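Local coordinates for protein fuculose-1-phosphate aldolase (Thermus thermophilus, PDB 2FK5) that belongs to the class II aldolase and adducin family and is built on a mixed beta sheet with helices on both faces, at residues 7-12 and 29-34; 75-80 and 135-140; 86-91 and 152-157; 117-122 and 141-146. One frame throughout, in Å; residues are numbered along the deposited sequence.

Interaction 1 of 4, residues 7-12 and 29-34; sequences AAFRQV and FSVRTK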
loop_
_atom_site.group_PDB
_atom_site.type_symbol
_atom_site.label_atom_id
_atom_site.label_comp_id
_atom_site.label_asym_id
_atom_site.label_seq_id
_atom_site.Cartn_x
_atom_site.Cartn_y
_atom_site.Cartn_z
ATOM N N ALA A 7 -8.732 -15.604 0.733
ATOM C CA ALA A 7 -8.763 -14.156 0.628
ATOM C C ALA A 7 -8.826 -13.542 2.012
ATOM O O ALA A 7 -8.108 -12.590 2.304
ATOM C CB ALA A 7 -9.968 -13.719 -0.190
ATOM N N ALA A 8 -9.687 -14.094 2.860
ATOM C CA ALA A 8 -9.841 -13.590 4.220
ATOM C C ALA A 8 -8.533 -13.697 4.995
ATOM O O ALA A 8 -8.177 -12.774 5.732
ATOM C CB ALA A 8 -10.952 -14.339 4.941
ATOM N N PHE A 9 -7.821 -14.818 4.843
ATOM C CA PHE A 9 -6.533 -14.994 5.529
ATOM C C PHE A 9 -5.544 -13.977 4.974
ATOM O O PHE A 9 -4.792 -13.343 5.713
ATOM C CB PHE A 9 -5.936 -16.383 5.271
ATOM C CG PHE A 9 -6.419 -17.450 6.214
ATOM C CD1 PHE A 9 -7.699 -17.985 6.091
ATOM C CD2 PHE A 9 -5.582 -17.926 7.220
ATOM C CE1 PHE A 9 -8.143 -18.985 6.958
ATOM C CE2 PHE A 9 -6.014 -18.922 8.091
ATOM C CZ PHE A 9 -7.297 -19.453 7.960
ATOM N N ARG A 10 -5.534 -13.852 3.653
ATOM C CA ARG A 10 -4.622 -12.937 2.990
ATOM C C ARG A 10 -4.853 -11.505 3.443
ATOM O O ARG A 10 -3.911 -10.788 3.762
ATOM C CB ARG A 10 -4.795 -13.031 1.475
ATOM C CG ARG A 10 -3.844 -12.142 0.711
ATOM C CD ARG A 10 -4.010 -12.337 -0.790
ATOM N NE ARG A 10 -3.119 -11.461 -1.541
ATOM C CZ ARG A 10 -3.156 -11.308 -2.860
ATOM N NH1 ARG A 10 -2.301 -10.481 -3.445
ATOM N N GLN A 11 -6.115 -11.106 3.469
ATOM C CA GLN A 11 -6.494 -9.763 3.866
ATOM C C GLN A 11 -6.185 -9.483 5.334
ATOM O O GLN A 11 -5.709 -8.406 5.681
ATOM C CB GLN A 11 -7.981 -9.572 3.588
ATOM C CG GLN A 11 -8.589 -8.319 4.169
ATOM C CD GLN A 11 -10.053 -8.191 3.802
ATOM O OE1 GLN A 11 -10.836 -7.573 4.524
ATOM N NE2 GLN A 11 -10.428 -8.769 2.663
ATOM N N VAL A 12 -6.462 -10.455 6.199
ATOM C CA VAL A 12 -6.195 -10.277 7.623
ATOM C C VAL A 12 -4.698 -10.093 7.832
ATOM O O VAL A 12 -4.275 -9.224 8.594
ATOM C CB VAL A 12 -6.731 -11.481 8.445
ATOM C CG1 VAL A 12 -6.076 -11.512 9.825
ATOM C CG2 VAL A 12 -8.240 -11.358 8.601
ATOM N N PHE A 29 -2.865 -17.122 12.544
ATOM C CA PHE A 29 -4.307 -17.144 12.666
ATOM C C PHE A 29 -4.880 -18.394 12.065
ATOM O O PHE A 29 -4.250 -19.037 11.229
ATOM C CB PHE A 29 -4.962 -15.895 12.062
ATOM C CG PHE A 29 -4.179 -15.259 10.960
ATOM C CD1 PHE A 29 -4.533 -15.460 9.628
ATOM C CD2 PHE A 29 -3.111 -14.417 11.255
ATOM C CE1 PHE A 29 -3.828 -14.820 8.606
ATOM C CE2 PHE A 29 -2.404 -13.779 10.245
ATOM C CZ PHE A 29 -2.765 -13.979 8.921
ATOM N N SER A 30 -6.083 -18.729 12.507
ATOM C CA SER A 30 -6.743 -19.941 12.056
ATOM C C SER A 30 -8.249 -19.821 12.111
ATOM O O SER A 30 -8.800 -18.872 12.690
ATOM C CB SER A 30 -6.341 -21.090 12.972
ATOM O OG SER A 30 -6.812 -20.824 14.291
ATOM N N VAL A 31 -8.913 -20.808 11.509
ATOM C CA VAL A 31 -10.364 -20.886 11.529
ATOM C C VAL A 31 -10.716 -22.356 11.785
ATOM O O VAL A 31 -9.975 -23.256 11.406
ATOM C CB VAL A 31 -11.015 -20.443 10.192
ATOM C CG1 VAL A 31 -10.670 -18.990 9.908
ATOM C CG2 VAL A 31 -10.552 -21.343 9.054
ATOM N N ARG A 32 -11.837 -22.572 12.450
ATOM C CA ARG A 32 -12.312 -23.921 12.758
ATOM C C ARG A 32 -12.870 -24.502 11.463
ATOM O O ARG A 32 -13.519 -23.791 10.693
ATOM C CB ARG A 32 -13.431 -23.839 13.797
ATOM C CG ARG A 32 -13.948 -25.175 14.320
ATOM C CD ARG A 32 -13.044 -25.730 15.413
ATOM N NE ARG A 32 -13.724 -26.783 16.164
ATOM C CZ ARG A 32 -13.824 -28.043 15.759
ATOM N NH1 ARG A 32 -13.273 -28.413 14.613
ATOM N NH2 ARG A 32 -14.505 -28.923 16.482
ATOM N N THR A 33 -12.596 -25.778 11.219
ATOM C CA THR A 33 -13.100 -26.471 10.037
ATOM C C THR A 33 -13.728 -27.784 10.501
ATOM O O THR A 33 -13.595 -28.165 11.666
ATOM C CB THR A 33 -11.980 -26.816 9.057
ATOM O OG1 THR A 33 -11.003 -27.629 9.722
ATOM C CG2 THR A 33 -11.324 -25.542 8.518
ATOM N N LYS A 34 -14.403 -28.479 9.594
ATOM C CA LYS A 34 -15.021 -29.752 9.946
ATOM C C LYS A 34 -13.968 -30.739 10.444
ATOM O O LYS A 34 -14.217 -31.506 11.374
ATOM C CB LYS A 34 -15.764 -30.335 8.738
ATOM C CG LYS A 34 -17.023 -29.554 8.369
ATOM C CD LYS A 34 -17.717 -30.134 7.143
#

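Interaction 2 of 4, residues 75-80 and 135-140; sequences REVYRR and SVAEAL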
loop_
_atom_site.group_PDB
_atom_site.type_symbol
_atom_site.label_atom_id
_atom_site.label_comp_id
_atom_site.label_asym_id
_atom_site.label_seq_id
_atom_site.Cartn_x
_atom_site.Cartn_y
_atom_site.Cartn_z
ATOM N N ARG A 75 -5.204 -25.283 18.877
ATOM C CA ARG A 75 -5.909 -26.550 19.036
ATOM C C ARG A 75 -6.657 -26.632 20.366
ATOM O O ARG A 75 -7.828 -27.020 20.414
ATOM C CB ARG A 75 -4.929 -27.719 18.929
ATOM C CG ARG A 75 -5.620 -29.083 19.007
ATOM C CD ARG A 75 -4.623 -30.206 18.877
ATOM N NE ARG A 75 -3.695 -30.223 20.000
ATOM C CZ ARG A 75 -2.748 -31.139 20.164
ATOM N NH1 ARG A 75 -2.612 -32.112 19.271
ATOM N NH2 ARG A 75 -1.940 -31.082 21.216
ATOM N N GLU A 76 -5.985 -26.248 21.447
ATOM C CA GLU A 76 -6.600 -26.304 22.768
ATOM C C GLU A 76 -7.784 -25.352 22.856
ATOM O O GLU A 76 -8.798 -25.671 23.467
ATOM C CB GLU A 76 -5.558 -25.973 23.844
ATOM C CG GLU A 76 -5.903 -26.503 25.229
ATOM C CD GLU A 76 -6.072 -28.016 25.250
ATOM O OE1 GLU A 76 -5.261 -28.713 24.602
ATOM O OE2 GLU A 76 -7.006 -28.506 25.918
ATOM N N VAL A 77 -7.662 -24.175 22.245
ATOM C CA VAL A 77 -8.764 -23.215 22.258
ATOM C C VAL A 77 -9.979 -23.805 21.550
ATOM O O VAL A 77 -11.108 -23.659 22.006
ATOM C CB VAL A 77 -8.383 -21.887 21.536
ATOM C CG1 VAL A 77 -9.604 -21.001 21.408
ATOM C CG2 VAL A 77 -7.292 -21.164 22.303
ATOM N N TYR A 78 -9.754 -24.465 20.423
ATOM C CA TYR A 78 -10.868 -25.049 19.692
ATOM C C TYR A 78 -11.453 -26.238 20.452
ATOM O O TYR A 78 -12.657 -26.470 20.411
ATOM C CB TYR A 78 -10.421 -25.474 18.298
ATOM C CG TYR A 78 -10.170 -24.295 17.387
ATOM C CD1 TYR A 78 -8.983 -24.187 16.672
ATOM C CD2 TYR A 78 -11.125 -23.289 17.245
ATOM C CE1 TYR A 78 -8.747 -23.093 15.827
ATOM C CE2 TYR A 78 -10.901 -22.191 16.404
ATOM C CZ TYR A 78 -9.707 -22.105 15.703
ATOM O OH TYR A 78 -9.464 -21.021 14.884
ATOM N N ARG A 79 -10.595 -26.976 21.145
ATOM C CA ARG A 79 -11.048 -28.123 21.931
ATOM C C ARG A 79 -11.954 -27.672 23.075
ATOM O O ARG A 79 -13.053 -28.187 23.246
ATOM C CB ARG A 79 -9.859 -28.871 22.535
ATOM C CG ARG A 79 -9.053 -29.744 21.590
ATOM C CD ARG A 79 -7.812 -30.260 22.316
ATOM N NE ARG A 79 -7.094 -31.299 21.582
ATOM C CZ ARG A 79 -5.953 -31.844 21.995
ATOM N NH1 ARG A 79 -5.398 -31.442 23.132
ATOM N NH2 ARG A 79 -5.375 -32.804 21.286
ATOM N N ARG A 80 -11.488 -26.691 23.843
ATOM C CA ARG A 80 -12.216 -26.202 25.008
ATOM C C ARG A 80 -13.240 -25.090 24.845
ATOM O O ARG A 80 -14.010 -24.836 25.768
ATOM C CB ARG A 80 -11.209 -25.780 26.082
ATOM C CG ARG A 80 -10.359 -26.924 26.583
ATOM C CD ARG A 80 -9.195 -26.439 27.428
ATOM N NE ARG A 80 -8.378 -27.560 27.879
ATOM C CZ ARG A 80 -8.554 -28.197 29.031
ATOM N NH1 ARG A 80 -9.517 -27.815 29.859
ATOM N NH2 ARG A 80 -7.779 -29.230 29.345
ATOM N N SER A 135 -3.885 -22.175 29.736
ATOM C CA SER A 135 -4.286 -20.875 30.287
ATOM C C SER A 135 -5.099 -20.061 29.281
ATOM O O SER A 135 -6.162 -19.525 29.602
ATOM C CB SER A 135 -3.050 -20.063 30.690
ATOM O OG SER A 135 -2.287 -20.761 31.656
ATOM N N VAL A 136 -4.574 -19.959 28.068
ATOM C CA VAL A 136 -5.234 -19.218 27.002
ATOM C C VAL A 136 -6.612 -19.799 26.701
ATOM O O VAL A 136 -7.598 -19.067 26.644
ATOM C CB VAL A 136 -4.381 -19.240 25.710
ATOM C CG1 VAL A 136 -5.161 -18.645 24.548
ATOM C CG2 VAL A 136 -3.084 -18.464 25.935
ATOM N N ALA A 137 -6.682 -21.114 26.506
ATOM C CA ALA A 137 -7.963 -21.751 26.204
ATOM C C ALA A 137 -8.968 -21.508 27.327
ATOM O O ALA A 137 -10.109 -21.111 27.078
ATOM C CB ALA A 137 -7.769 -23.251 25.976
ATOM N N GLU A 138 -8.556 -21.740 28.570
ATOM C CA GLU A 138 -9.477 -21.515 29.674
ATOM C C GLU A 138 -9.929 -20.064 29.706
ATOM O O GLU A 138 -11.095 -19.776 29.937
ATOM C CB GLU A 138 -8.833 -21.899 31.007
ATOM C CG GLU A 138 -8.821 -23.405 31.251
ATOM C CD GLU A 138 -10.213 -24.012 31.171
ATOM O OE1 GLU A 138 -11.143 -23.454 31.791
ATOM O OE2 GLU A 138 -10.381 -25.046 30.492
ATOM N N ALA A 139 -9.007 -19.144 29.455
ATOM C CA ALA A 139 -9.352 -17.730 29.460
ATOM C C ALA A 139 -10.360 -17.391 28.368
ATOM O O ALA A 139 -11.323 -16.668 28.604
ATOM C CB ALA A 139 -8.093 -16.887 29.281
ATOM N N LEU A 140 -10.145 -17.909 27.165
ATOM C CA LEU A 140 -11.055 -17.598 26.070
ATOM C C LEU A 140 -12.429 -18.256 26.201
ATOM O O LEU A 140 -13.318 -18.025 25.376
ATOM C CB LEU A 140 -10.400 -17.938 24.721
ATOM C CG LEU A 140 -9.108 -17.138 24.479
ATOM C CD1 LEU A 140 -8.473 -17.546 23.153
ATOM C CD2 LEU A 140 -9.423 -15.636 24.481
#

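Interaction 3 of 4, residues 86-91 and 152-157; sequences LVHAHP and GAFAVG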
loop_
_atom_site.group_PDB
_atom_site.type_symbol
_atom_site.label_atom_id
_atom_site.label_comp_id
_atom_site.label_asym_id
_atom_site.label_seq_id
_atom_site.Cartn_x
_atom_site.Cartn_y
_atom_site.Cartn_z
ATOM N N LEU A 86 -9.327 -17.838 15.355
ATOM C CA LEU A 86 -8.407 -17.300 16.353
ATOM C C LEU A 86 -7.297 -16.483 15.703
ATOM O O LEU A 86 -6.727 -16.893 14.694
ATOM C CB LEU A 86 -7.779 -18.439 17.158
ATOM C CG LEU A 86 -6.919 -18.052 18.373
ATOM C CD1 LEU A 86 -7.798 -17.361 19.416
ATOM C CD2 LEU A 86 -6.279 -19.296 18.969
ATOM N N VAL A 87 -6.999 -15.324 16.280
ATOM C CA VAL A 87 -5.921 -14.487 15.769
ATOM C C VAL A 87 -4.944 -14.226 16.899
ATOM O O VAL A 87 -5.345 -13.788 17.976
ATOM C CB VAL A 87 -6.419 -13.102 15.256
ATOM C CG1 VAL A 87 -5.223 -12.177 15.020
ATOM C CG2 VAL A 87 -7.206 -13.261 13.968
ATOM N N HIS A 88 -3.674 -14.528 16.657
ATOM C CA HIS A 88 -2.633 -14.273 17.635
ATOM C C HIS A 88 -1.759 -13.197 16.989
ATOM O O HIS A 88 -1.236 -13.384 15.890
ATOM C CB HIS A 88 -1.797 -15.527 17.913
ATOM C CG HIS A 88 -0.696 -15.302 18.904
ATOM N ND1 HIS A 88 0.564 -15.839 18.753
ATOM C CD2 HIS A 88 -0.659 -14.576 20.047
ATOM C CE1 HIS A 88 1.331 -15.449 19.755
ATOM N NE2 HIS A 88 0.614 -14.681 20.554
ATOM N N ALA A 89 -1.623 -12.062 17.662
ATOM C CA ALA A 89 -0.825 -10.971 17.128
ATOM C C ALA A 89 0.024 -10.369 18.232
ATOM O O ALA A 89 -0.012 -10.825 19.379
ATOM C CB ALA A 89 -1.734 -9.915 16.520
ATOM N N HIS A 90 0.788 -9.343 17.882
ATOM C CA HIS A 90 1.660 -8.699 18.849
ATOM C C HIS A 90 1.468 -7.195 18.916
ATOM O O HIS A 90 2.355 -6.421 18.549
ATOM C CB HIS A 90 3.115 -9.045 18.537
ATOM C CG HIS A 90 3.404 -10.507 18.633
ATOM N ND1 HIS A 90 2.953 -11.414 17.700
ATOM C CD2 HIS A 90 4.025 -11.232 19.591
ATOM C CE1 HIS A 90 3.280 -12.636 18.080
ATOM N NE2 HIS A 90 3.930 -12.553 19.226
ATOM N N PRO A 91 0.299 -6.763 19.399
ATOM C CA PRO A 91 -0.004 -5.334 19.519
ATOM C C PRO A 91 1.014 -4.745 20.499
ATOM O O PRO A 91 0.992 -5.054 21.690
ATOM C CB PRO A 91 -1.430 -5.336 20.049
ATOM C CG PRO A 91 -1.489 -6.600 20.881
ATOM C CD PRO A 91 -0.746 -7.597 20.028
ATOM N N GLY A 152 2.064 -11.528 23.490
ATOM C CA GLY A 152 1.145 -10.941 22.538
ATOM C C GLY A 152 -0.271 -11.096 23.037
ATOM O O GLY A 152 -0.505 -11.061 24.240
ATOM N N ALA A 153 -1.209 -11.282 22.117
ATOM C CA ALA A 153 -2.605 -11.418 22.484
ATOM C C ALA A 153 -3.327 -12.383 21.555
ATOM O O ALA A 153 -2.869 -12.648 20.441
ATOM C CB ALA A 153 -3.283 -10.051 22.427
ATOM N N PHE A 154 -4.469 -12.880 22.024
ATOM C CA PHE A 154 -5.314 -13.792 21.261
ATOM C C PHE A 154 -6.717 -13.200 21.255
ATOM O O PHE A 154 -7.167 -12.671 22.267
ATOM C CB PHE A 154 -5.365 -15.179 21.922
ATOM C CG PHE A 154 -4.063 -15.927 21.875
ATOM C CD1 PHE A 154 -3.067 -15.673 22.807
ATOM C CD2 PHE A 154 -3.820 -16.856 20.873
ATOM C CE1 PHE A 154 -1.847 -16.337 22.739
ATOM C CE2 PHE A 154 -2.603 -17.522 20.800
ATOM C CZ PHE A 154 -1.619 -17.261 21.732
ATOM N N ALA A 155 -7.400 -13.275 20.115
ATOM C CA ALA A 155 -8.770 -12.775 20.008
ATOM C C ALA A 155 -9.559 -13.841 19.271
ATOM O O ALA A 155 -9.060 -14.422 18.311
ATOM C CB ALA A 155 -8.813 -11.465 19.228
ATOM N N VAL A 156 -10.788 -14.086 19.710
ATOM C CA VAL A 156 -11.610 -15.119 19.097
ATOM C C VAL A 156 -12.759 -14.583 18.265
ATOM O O VAL A 156 -13.317 -13.527 18.561
ATOM C CB VAL A 156 -12.222 -16.054 20.174
ATOM C CG1 VAL A 156 -11.151 -16.535 21.112
ATOM C CG2 VAL A 156 -13.304 -15.323 20.949
ATOM N N GLY A 157 -13.104 -15.334 17.222
ATOM C CA GLY A 157 -14.222 -14.988 16.361
ATOM C C GLY A 157 -15.258 -16.079 16.577
ATOM O O GLY A 157 -14.883 -17.244 16.708
#

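Interaction 4 of 4, residues 117-122 and 141-146; sequences EVPVLA and REHRAC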
loop_
_atom_site.group_PDB
_atom_site.type_symbol
_atom_site.label_atom_id
_atom_site.label_comp_id
_atom_site.label_asym_id
_atom_site.label_seq_id
_atom_site.Cartn_x
_atom_site.Cartn_y
_atom_site.Cartn_z
ATOM N N GLU A 117 -13.358 -6.596 29.026
ATOM C CA GLU A 117 -12.186 -6.647 29.877
ATOM C C GLU A 117 -11.233 -7.672 29.270
ATOM O O GLU A 117 -11.653 -8.745 28.855
ATOM C CB GLU A 117 -12.590 -7.067 31.288
ATOM C CG GLU A 117 -11.472 -6.985 32.303
ATOM C CD GLU A 117 -11.922 -7.429 33.683
ATOM O OE1 GLU A 117 -12.006 -8.655 33.918
ATOM O OE2 GLU A 117 -12.197 -6.546 34.523
ATOM N N VAL A 118 -9.952 -7.336 29.198
ATOM C CA VAL A 118 -8.972 -8.257 28.632
ATOM C C VAL A 118 -8.022 -8.743 29.712
ATOM O O VAL A 118 -7.154 -7.997 30.175
ATOM C CB VAL A 118 -8.137 -7.582 27.516
ATOM C CG1 VAL A 118 -7.134 -8.597 26.914
ATOM C CG2 VAL A 118 -9.059 -7.039 26.444
ATOM N N PRO A 119 -8.166 -10.007 30.135
ATOM C CA PRO A 119 -7.258 -10.495 31.171
ATOM C C PRO A 119 -5.826 -10.656 30.679
ATOM O O PRO A 119 -5.581 -10.973 29.511
ATOM C CB PRO A 119 -7.872 -11.836 31.562
ATOM C CG PRO A 119 -8.474 -12.310 30.267
ATOM C CD PRO A 119 -9.133 -11.051 29.745
ATOM N N VAL A 120 -4.879 -10.424 31.577
ATOM C CA VAL A 120 -3.473 -10.592 31.249
ATOM C C VAL A 120 -3.029 -11.880 31.945
ATOM O O VAL A 120 -3.137 -11.992 33.159
ATOM C CB VAL A 120 -2.623 -9.415 31.775
ATOM C CG1 VAL A 120 -1.146 -9.687 31.525
ATOM C CG2 VAL A 120 -3.051 -8.118 31.099
ATOM N N LEU A 121 -2.548 -12.847 31.170
ATOM C CA LEU A 121 -2.073 -14.121 31.709
ATOM C C LEU A 121 -0.553 -14.060 31.801
ATOM O O LEU A 121 0.104 -13.542 30.899
ATOM C CB LEU A 121 -2.471 -15.269 30.778
ATOM C CG LEU A 121 -3.946 -15.354 30.372
ATOM C CD1 LEU A 121 -4.121 -16.465 29.349
ATOM C CD2 LEU A 121 -4.811 -15.604 31.593
ATOM N N ALA A 122 0.014 -14.592 32.879
ATOM C CA ALA A 122 1.465 -14.573 33.037
ATOM C C ALA A 122 2.032 -15.941 33.394
ATOM O O ALA A 122 2.626 -16.112 34.452
ATOM C CB ALA A 122 1.852 -13.561 34.098
ATOM N N ARG A 141 -12.613 -19.072 27.234
ATOM C CA ARG A 141 -13.921 -19.688 27.452
ATOM C C ARG A 141 -14.858 -18.603 27.980
ATOM O O ARG A 141 -16.066 -18.645 27.752
ATOM C CB ARG A 141 -13.841 -20.815 28.488
ATOM C CG ARG A 141 -13.104 -22.060 28.044
ATOM C CD ARG A 141 -13.152 -23.116 29.139
ATOM N NE ARG A 141 -14.526 -23.382 29.558
ATOM C CZ ARG A 141 -14.863 -24.202 30.549
ATOM N NH2 ARG A 141 -16.142 -24.379 30.858
ATOM N N GLU A 142 -14.293 -17.623 28.680
ATOM C CA GLU A 142 -15.086 -16.540 29.263
ATOM C C GLU A 142 -14.843 -15.147 28.683
ATOM O O GLU A 142 -15.635 -14.237 28.917
ATOM C CB GLU A 142 -14.857 -16.489 30.777
ATOM C CG GLU A 142 -15.337 -17.724 31.528
ATOM C CD GLU A 142 -16.852 -17.814 31.614
ATOM O OE1 GLU A 142 -17.516 -17.832 30.557
ATOM N N HIS A 143 -13.753 -14.977 27.939
ATOM C CA HIS A 143 -13.430 -13.683 27.340
ATOM C C HIS A 143 -13.169 -13.836 25.846
ATOM O O HIS A 143 -12.712 -14.889 25.402
ATOM C CB HIS A 143 -12.176 -13.091 27.985
ATOM C CG HIS A 143 -12.245 -13.006 29.475
ATOM N ND1 HIS A 143 -11.874 -14.048 30.298
ATOM C CD2 HIS A 143 -12.656 -12.008 30.292
ATOM C CE1 HIS A 143 -12.052 -13.692 31.558
ATOM N NE2 HIS A 143 -12.525 -12.459 31.581
ATOM N N ARG A 144 -13.437 -12.776 25.089
ATOM C CA ARG A 144 -13.234 -12.779 23.637
ATOM C C ARG A 144 -11.766 -12.569 23.252
ATOM O O ARG A 144 -11.359 -12.851 22.120
ATOM C CB ARG A 144 -14.105 -11.700 22.988
ATOM C CG ARG A 144 -15.607 -11.985 23.070
ATOM C CD ARG A 144 -15.945 -13.267 22.324
ATOM N NE ARG A 144 -15.658 -13.126 20.901
ATOM C CZ ARG A 144 -16.494 -12.593 20.017
ATOM N NH1 ARG A 144 -17.691 -12.160 20.402
ATOM N NH2 ARG A 144 -16.116 -12.462 18.753
ATOM N N ALA A 145 -10.972 -12.070 24.196
ATOM C CA ALA A 145 -9.554 -11.849 23.938
ATOM C C ALA A 145 -8.750 -11.869 25.227
ATOM O O ALA A 145 -9.283 -11.624 26.306
ATOM C CB ALA A 145 -9.354 -10.514 23.233
ATOM N N CYS A 146 -7.464 -12.166 25.112
ATOM C CA CYS A 146 -6.609 -12.166 26.277
ATOM C C CYS A 146 -5.204 -11.770 25.890
ATOM O O CYS A 146 -4.815 -11.853 24.720
ATOM C CB CYS A 146 -6.603 -13.543 26.953
ATOM S SG CYS A 146 -5.912 -14.872 25.977
HETATM O O HOH W 1 -12.079 -9.829 26.045
#

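Interaction 1 of 4, residues 7-12 and 29-34
Ser30 OG is gripped twice, by hydrogen bonds to Tyr78 OH and His74 ND1, on the side of its strand turned from helix 3-18, while its CA meets CE2 of Phe9. Its neighbours in sequence, Phe29 and Val31, carry most of the contact with apolar side chains. The side chains of Phe9 and Phe29 pass one another in opposing senses, an oblique pair with ring planes at 37° and centroids 5.9 Å apart. Phe9 CD2 comes within 3.6 Å of Phe29 CD1, and the rim of the Phe9 ring also has Phe29 O near its plane, 3.6 Å from Phe9 CE2. In return, Phe29 CE1 approaches the helix backbone, 3.4 Å from Phe9 O. Val12 places CG1 anti to its backbone N (chi1 162°), which sets this methyl over one face of the Phe29 ring in a CH-pi contact, 4.1 Å from the centroid and 5° off the ring normal. Two residues after Phe29, on the same side of the strand, Val31 meets Phe9 tip to tip, with CG1 3.9 Å from Phe9 CE1 and CG2 in the plane of the ring. Strand 28-32 runs between strands 36-40 and 85-89, and helix 3-18 covers it beside the long helix 162-191, whose Leu166 and Tyr170 touch Phe9 and Val12.

Interaction 2 of 4, residues 75-80 and 135-140
Glu76 meets helix 130-142 through its aliphatic part, with CG 3.8 Å from Ala137 CB, and the same methyl sits 3.6 Å from Glu76 O. Consistent with the small alanine at the crossing, the axes of the two short segments come to 8.3 Å, at 37°. Beyond CG the Glu76 chain bends at chi2 and delivers its carboxylate to two arginines of its own helix. Val77 supplies the apolar half of the contact: its CG2 lies 4.0 Å from Val136 CG1, and both of its methyls reach Leu140 CD1. Helices 71-80 and 130-142 pack side by side on one face of the sheet, where Val77 and Leu140 both touch Leu86. One turn after Glu76, Arg79 NH1 binds Glu76 OE1 at 3.1 Å. The Arg80 chain, extended from CG to NE, lays CD on Ala137 CB at 3.8 Å; NE then donates to the anti side of Glu76 OE2 at 2.6 Å, nearly in the guanidinium plane. At the tip NH1 forms a salt bridge with Glu138 OE2 of the facing helix at 3.0 Å, a bent bond (132°) whose acceptor is tilted out of the guanidinium plane, with the two charged planes 82° apart. The guanidinium of Arg80 thus joins carboxylates from different helices and probably offsets their repulsion, while Glu76, held by both arginines, would be favoured as the anion: an ionic network bordering an apolar interface.

Interaction 3 of 4, residues 86-91 and 152-157
His88 crosses Phe154 obliquely, and its atoms from CB outward meet the phenyl ring. Its CG is anti to the backbone N (chi1 179°), and already at CB the side chain is 3.6 Å from Phe154 CE2. CG follows at 3.5 Å from the same atom, and CD2 makes the closest approach to the phenyl ring, 3.3 Å from CZ over its face. The far side of the imidazole stays in the stack, with NE2 3.6 Å from Phe154 CZ while ND1 and CE1 lie somewhat farther from it. The planes differ by only 8° and the centroids are 4.0 Å apart, an offset stack across the non-hydrogen-bonded pair His88-Phe154 of two antiparallel strands. At its edge the imidazole also meets the backbone, with CD2 3.0 Å from Ala153 O near the ring plane. On the same face of the sheet Leu86 closes the row, its CD1 3.8 Å from Val156 CG1 and its CD2 beside Phe154. Two hydrogen-bonded pairs hold this register: Val87 with Ala155 and Ala89 with Ala153 exchange N-H and C=O in both directions, Val87 N reaching Ala155 O at 3.0 Å. These central strands of the mixed sheet are flanked by strands 28-32 and 145-148. Helices 71-80 and 130-142 pack on the face of Leu86 and Phe154, whereas helix 162-191 covers the face of Val87, Ala89 and Ala153.

Interaction 4 of 4, residues 117-122 and 141-146
Val118 and Cys146 bring the two backbones together, their CA atoms 5.1 Å apart, where strands 118-121 and 145-148 run parallel as the two strands of a beta-alpha-beta unit connected through helix 130-142. The regular strand bonds lie just beyond, for Pro119 and Leu121 both pair with Leu147; within 117-122 and 141-146 a water bridges instead. It donates to Glu117 O at 3.0 Å and accepts a weak bond from Ala145 N. Among the side chains, Pro119 and His143 reach toward each other tip to tip. Pro119 CD sits over one face of the imidazole in a CH-pi contact, 3.8 Å from the centroid and 19° off the ring normal. The hydrogen bond between His143 ND1 and Ala139 O, in the last turn of the helix, probably steadies the ring that faces the proline. Just before the proline, Val118 CG1 touches Cys146 CA at 3.7 Å, while Pro119 CG lies 4.0 Å from Cys146 CB. Leu121 touches Val136 and Ala139 of the helix, and its CD1 ends 4.1 Å from Cys146 SG.

How the interactions relate
Interactions 1, 3 and 4 follow one another across the same mixed sheet. Ser30 O and Leu86 N, 2.9 Å apart, probably hydrogen-bond and join interaction 1 to interaction 3, whose centres are about 13 Å apart. On the other side Phe154 O and Cys146 N, also 2.9 Å apart, probably link interaction 3 to interaction 4, about 10 Å away between centres. Interaction 2 lies on one face of this sheet: Leu140 CD1 packs on Val156 CG1 at 3.5 Å, and Tyr78 CD2 on Arg32 CD at 3.6 Å. Interactions 2 and 4 share helix 130-142. The centre of interaction 3 lies about 1 Å from the centre of the chain, and each of the other three contacts touches it.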